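Local coordinates for protein cytokinin riboside 5'-monophosphate phosphoribohydrolase (Streptomyces coelicolor, PDB 5ZI9) that is an α/β protein of the SLOG clan with a Rossmann-like parallel sheet flanked by helices, at residues B[92-96]-B[239-243]. Numbering follows the deposited sequence.
Sequences AGVRL and VDEAV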
# COMPACT_ATOMS: atom_id res chain seq x y z
N ALA B 92 -20.86 13.04 37.97
CA ALA B 92 -21.52 11.95 37.24
C ALA B 92 -20.58 11.20 36.27
O ALA B 92 -20.59 9.96 36.22
CB ALA B 92 -22.73 12.50 36.50
N GLY B 93 -19.75 11.96 35.53
CA GLY B 93 -18.75 11.38 34.65
C GLY B 93 -17.72 10.51 35.33
O GLY B 93 -17.32 9.46 34.80
N VAL B 94 -17.28 10.91 36.51
CA VAL B 94 -16.33 10.05 37.28
C VAL B 94 -17.03 8.75 37.71
O VAL B 94 -16.50 7.64 37.59
CB VAL B 94 -15.70 10.78 38.49
CG1 VAL B 94 -14.43 10.07 38.94
CG2 VAL B 94 -15.35 12.22 38.16
N ARG B 95 -18.25 8.93 38.22
CA ARG B 95 -19.09 7.84 38.70
C ARG B 95 -19.31 6.79 37.60
O ARG B 95 -19.29 5.58 37.84
CB ARG B 95 -20.42 8.47 39.13
CG ARG B 95 -21.02 7.91 40.41
CD ARG B 95 -21.51 9.03 41.33
NE ARG B 95 -20.95 8.83 42.66
CZ ARG B 95 -21.03 9.69 43.66
NH1 ARG B 95 -21.67 10.84 43.53
NH2 ARG B 95 -20.46 9.38 44.80
N LEU B 96 -19.52 7.30 36.40
CA LEU B 96 -19.76 6.49 35.22
C LEU B 96 -18.52 5.76 34.68
O LEU B 96 -18.55 4.58 34.36
CB LEU B 96 -20.28 7.46 34.19
CG LEU B 96 -20.80 6.82 32.92
CD1 LEU B 96 -22.25 6.39 33.13
CD2 LEU B 96 -20.67 7.78 31.74
N VAL B 239 -26.61 6.94 37.20
CA VAL B 239 -25.39 6.40 36.70
C VAL B 239 -25.47 4.90 36.76
O VAL B 239 -25.10 4.22 35.81
CB VAL B 239 -24.20 6.96 37.53
CG1 VAL B 239 -22.93 6.15 37.31
CG2 VAL B 239 -23.99 8.42 37.18
N ASP B 240 -25.97 4.35 37.87
CA ASP B 240 -26.08 2.88 37.96
C ASP B 240 -27.09 2.26 36.96
O ASP B 240 -26.89 1.11 36.51
CB ASP B 240 -26.35 2.41 39.39
CG ASP B 240 -25.10 2.40 40.23
OD1 ASP B 240 -24.10 1.84 39.78
OD2 ASP B 240 -25.10 2.96 41.33
N GLU B 241 -28.14 3.01 36.57
CA GLU B 241 -29.03 2.58 35.47
C GLU B 241 -28.28 2.59 34.11
O GLU B 241 -28.29 1.58 33.38
CB GLU B 241 -30.29 3.46 35.40
CG GLU B 241 -31.37 2.97 34.43
CD GLU B 241 -32.58 3.91 34.34
OE1 GLU B 241 -33.58 3.54 33.74
OE2 GLU B 241 -32.57 5.04 34.85
N ALA B 242 -27.61 3.70 33.80
CA ALA B 242 -26.83 3.82 32.56
C ALA B 242 -25.88 2.69 32.39
O ALA B 242 -25.83 2.11 31.31
CB ALA B 242 -26.07 5.13 32.49
N VAL B 243 -25.16 2.35 33.45
CA VAL B 243 -24.20 1.25 33.35
C VAL B 243 -24.88 -0.07 33.13
O VAL B 243 -24.37 -0.92 32.42
CB VAL B 243 -23.28 1.17 34.59
CG1 VAL B 243 -22.34 -0.03 34.52
CG2 VAL B 243 -22.44 2.44 34.65
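Helix 88-102 meets the first turn of the C-terminal helix 239-249 through a small apolar contact, in which V239 is the central residue. A92 opens the contact: its O lies 3.9 Å from CG2 of V239, and its CB is 4.3 Å from that same methyl. One turn on, R95 offers its backbone and the root of its side chain, with C 3.7 Å and CB 3.9 Å from V239 CG1, while the guanidinium leads away to a salt bridge with D91. L96 makes the widest set of side-chain contacts. Its N, which hydrogen-bonds to A92 O within the helix, sits 3.7 Å from V239 CG1, and its CD1 reaches across to V239 CG1 (4.2 Å), A242 CB (4.1 Å) and V243 CG2 (4.2 Å), so that one methyl touches three residues of the opening turn of helix 239-249. The segment axes approach to 10.1 Å at a crossing angle of -42°, and the two segments bury 222 Å² between them. Such side-by-side helices flanking a parallel sheet are characteristic of a Rossmann-like α/β fold. Here V94 packs on helix 115-125, whereas A92 and V239 both rest on F203 and A242 on V201, seating the pair against strand 200-203.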